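Local coordinates for fatty acyl CoA synthetase FADD13 (FATTY-ACYL-CoA SYNTHETASE) (PDB 3R44), which belongs to the ANL superfamily of AMP-binding enzymes, with an AMP-binding region followed by the C-terminal domain found in such enzymes, at residues F286-T291 with N308-G314. Residue numbers count along the deposited sequence, not the author numbering.
Sequences FRYFIT and NIEVVQG
Parallel strands bond in a staggered pattern, and 288-291 beside 310-314 follows it. The strand axes approach to 4.5 Å at -21°, pairing Tyr288 with Glu310, Phe289 with Val311 and Ile290 with Val312 (CA-CA 4.4, 4.9 and 4.6 Å). Phe289 bonds through N and O to Glu310 and Val312, either side of its partner Val311, and Arg287 and Thr291 extend the pattern: Glu310 N to Arg287 O (2.9 Å), Phe289 N to Glu310 O (3.0 Å), Val312 N to Phe289 O (2.7 Å) and Thr291 N to Val312 O (2.7 Å). Thr291 O and Gly314 N are 3.8 Å apart, too far for a direct bond; a water accepts from Gly314 N (3.0 Å) and lies 2.5 Å from Thr291 O. Asn308 (phi/psi 57/39) is the C' residue of the Schellman motif ending helix 298-306, which links the strands in a beta-alpha-beta crossover within the mixed sheet, where 261-264 flanks the other edge of 288-291. One face carries Tyr288 (chi1 p), whose CD1 meets Val312 CG2 at 3.7 Å and whose hydroxyl bonds to Asp207 O. Phe289 (m) lies on the opposite face, with Val311; before the strands, it and Phe286 (t) meet Ile309 (m, t), whose CG2 lies 3.8 Å from Phe289 CD2 and 3.5 Å from Phe286 CE2. Helix 247-256 packs over these through Trp251 and Ile254. Thr291 CG2 rests 3.7 Å from Val311 CG1.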
loop_
_atom_site.group_PDB
_atom_site.type_symbol
_atom_site.label_atom_id
_atom_site.label_comp_id
_atom_site.label_asym_id
_atom_site.label_seq_id
_atom_site.Cartn_x
_atom_site.Cartn_y
_atom_site.Cartn_z
ATOM N N PHE A 286 5.756 11.490 -20.969
ATOM C CA PHE A 286 5.504 10.437 -19.971
ATOM C C PHE A 286 6.653 9.415 -19.988
ATOM O O PHE A 286 6.989 8.858 -21.052
ATOM C CB PHE A 286 4.188 9.713 -20.269
ATOM C CG PHE A 286 3.750 8.877 -19.146
ATOM C CD1 PHE A 286 3.029 9.426 -18.109
ATOM C CD2 PHE A 286 4.219 7.576 -19.015
ATOM C CE1 PHE A 286 2.666 8.650 -17.023
ATOM C CE2 PHE A 286 3.915 6.803 -17.876
ATOM C CZ PHE A 286 3.121 7.341 -16.911
ATOM N N ARG A 287 7.302 9.199 -18.868
ATOM C CA ARG A 287 8.452 8.313 -18.829
ATOM C C ARG A 287 8.150 6.949 -18.272
ATOM O O ARG A 287 8.611 5.976 -18.840
ATOM C CB ARG A 287 9.605 8.936 -18.017
ATOM C CG ARG A 287 9.971 10.322 -18.484
ATOM C CD ARG A 287 11.419 10.724 -18.076
ATOM N NE ARG A 287 11.562 10.732 -16.608
ATOM C CZ ARG A 287 11.199 11.726 -15.792
ATOM N NH1 ARG A 287 10.645 12.845 -16.252
ATOM N NH2 ARG A 287 11.432 11.594 -14.467
ATOM N N TYR A 288 7.474 6.869 -17.126
ATOM C CA TYR A 288 7.208 5.569 -16.519
ATOM C C TYR A 288 6.053 5.548 -15.528
ATOM O O TYR A 288 5.715 6.548 -14.926
ATOM C CB TYR A 288 8.506 5.005 -15.833
ATOM C CG TYR A 288 9.024 5.848 -14.722
ATOM C CD1 TYR A 288 8.599 5.657 -13.409
ATOM C CD2 TYR A 288 9.953 6.839 -14.972
ATOM C CE1 TYR A 288 9.106 6.395 -12.421
ATOM C CE2 TYR A 288 10.464 7.608 -13.984
ATOM C CZ TYR A 288 10.015 7.399 -12.681
ATOM O OH TYR A 288 10.448 8.151 -11.608
ATOM N N PHE A 289 5.520 4.363 -15.303
ATOM C CA PHE A 289 4.616 4.135 -14.229
ATOM C C PHE A 289 5.330 3.497 -13.058
ATOM O O PHE A 289 6.269 2.762 -13.240
ATOM C CB PHE A 289 3.514 3.180 -14.663
ATOM C CG PHE A 289 2.530 3.762 -15.650
ATOM C CD1 PHE A 289 1.481 4.589 -15.230
ATOM C CD2 PHE A 289 2.669 3.470 -16.992
ATOM C CE1 PHE A 289 0.564 5.110 -16.152
ATOM C CE2 PHE A 289 1.776 4.008 -17.931
ATOM C CZ PHE A 289 0.718 4.815 -17.501
ATOM N N ILE A 290 4.892 3.831 -11.846
ATOM C CA ILE A 290 5.342 3.171 -10.625
ATOM C C ILE A 290 4.158 2.292 -10.263
ATOM O O ILE A 290 3.071 2.818 -10.075
ATOM C CB ILE A 290 5.557 4.141 -9.479
ATOM C CG1 ILE A 290 6.606 5.180 -9.865
ATOM C CG2 ILE A 290 6.024 3.360 -8.206
ATOM C CD1 ILE A 290 6.773 6.325 -8.841
ATOM N N THR A 291 4.333 0.985 -10.222
ATOM C CA THR A 291 3.216 0.082 -10.003
ATOM C C THR A 291 3.440 -0.740 -8.750
ATOM O O THR A 291 4.540 -1.147 -8.435
ATOM C CB THR A 291 2.968 -0.879 -11.192
ATOM O OG1 THR A 291 4.080 -1.759 -11.321
ATOM C CG2 THR A 291 2.884 -0.115 -12.513
ATOM N N ASN A 308 7.526 3.683 -25.708
ATOM C CA ASN A 308 8.577 4.353 -24.930
ATOM C C ASN A 308 8.175 4.687 -23.495
ATOM O O ASN A 308 8.497 5.773 -22.994
ATOM C CB ASN A 308 9.058 5.638 -25.600
ATOM C CG ASN A 308 9.665 5.383 -26.936
ATOM O OD1 ASN A 308 9.046 5.621 -27.986
ATOM N ND2 ASN A 308 10.890 4.873 -26.918
ATOM N N ILE A 309 7.446 3.779 -22.859
ATOM C CA ILE A 309 7.048 3.965 -21.458
ATOM C C ILE A 309 7.578 2.827 -20.660
ATOM O O ILE A 309 7.366 1.679 -21.036
ATOM C CB ILE A 309 5.519 4.061 -21.285
ATOM C CG1 ILE A 309 4.988 5.273 -22.086
ATOM C CG2 ILE A 309 5.102 4.087 -19.783
ATOM C CD1 ILE A 309 3.438 5.294 -22.186
ATOM N N GLU A 310 8.222 3.138 -19.532
ATOM C CA GLU A 310 8.811 2.096 -18.683
ATOM C C GLU A 310 7.945 1.826 -17.467
ATOM O O GLU A 310 6.990 2.541 -17.228
ATOM C CB GLU A 310 10.232 2.468 -18.309
ATOM C CG GLU A 310 11.139 2.229 -19.521
ATOM C CD GLU A 310 12.593 2.523 -19.292
ATOM O OE1 GLU A 310 12.920 3.394 -18.467
ATOM O OE2 GLU A 310 13.427 1.889 -19.974
ATOM N N VAL A 311 8.290 0.794 -16.702
ATOM C CA VAL A 311 7.529 0.447 -15.521
ATOM C C VAL A 311 8.496 0.213 -14.362
ATOM O O VAL A 311 9.496 -0.490 -14.522
ATOM C CB VAL A 311 6.636 -0.805 -15.773
ATOM C CG1 VAL A 311 5.767 -1.070 -14.593
ATOM C CG2 VAL A 311 5.711 -0.568 -17.004
ATOM N N VAL A 312 8.233 0.859 -13.232
ATOM C CA VAL A 312 8.912 0.579 -11.969
ATOM C C VAL A 312 7.959 -0.249 -11.096
ATOM O O VAL A 312 6.745 0.022 -11.024
ATOM C CB VAL A 312 9.313 1.891 -11.261
ATOM C CG1 VAL A 312 9.784 1.640 -9.792
ATOM C CG2 VAL A 312 10.327 2.673 -12.184
ATOM N N GLN A 313 8.514 -1.269 -10.460
ATOM C CA GLN A 313 7.736 -2.172 -9.616
ATOM C C GLN A 313 8.436 -2.289 -8.284
ATOM O O GLN A 313 9.570 -1.869 -8.162
ATOM C CB GLN A 313 7.651 -3.556 -10.289
ATOM C CG GLN A 313 6.910 -3.586 -11.552
ATOM C CD GLN A 313 7.101 -4.899 -12.266
ATOM O OE1 GLN A 313 6.413 -5.860 -11.945
ATOM N NE2 GLN A 313 8.047 -4.952 -13.226
ATOM N N GLY A 314 7.765 -2.805 -7.281
ATOM C CA GLY A 314 8.430 -3.089 -6.024
ATOM C C GLY A 314 7.630 -3.827 -5.000
ATOM O O GLY A 314 6.524 -4.320 -5.276
HETATM O O HOH W 1 10.688 6.197 -20.507
HETATM O O HOH W 2 4.919 -3.538 -7.827
HETATM O O HOH W 3 3.998 -4.717 -10.272
#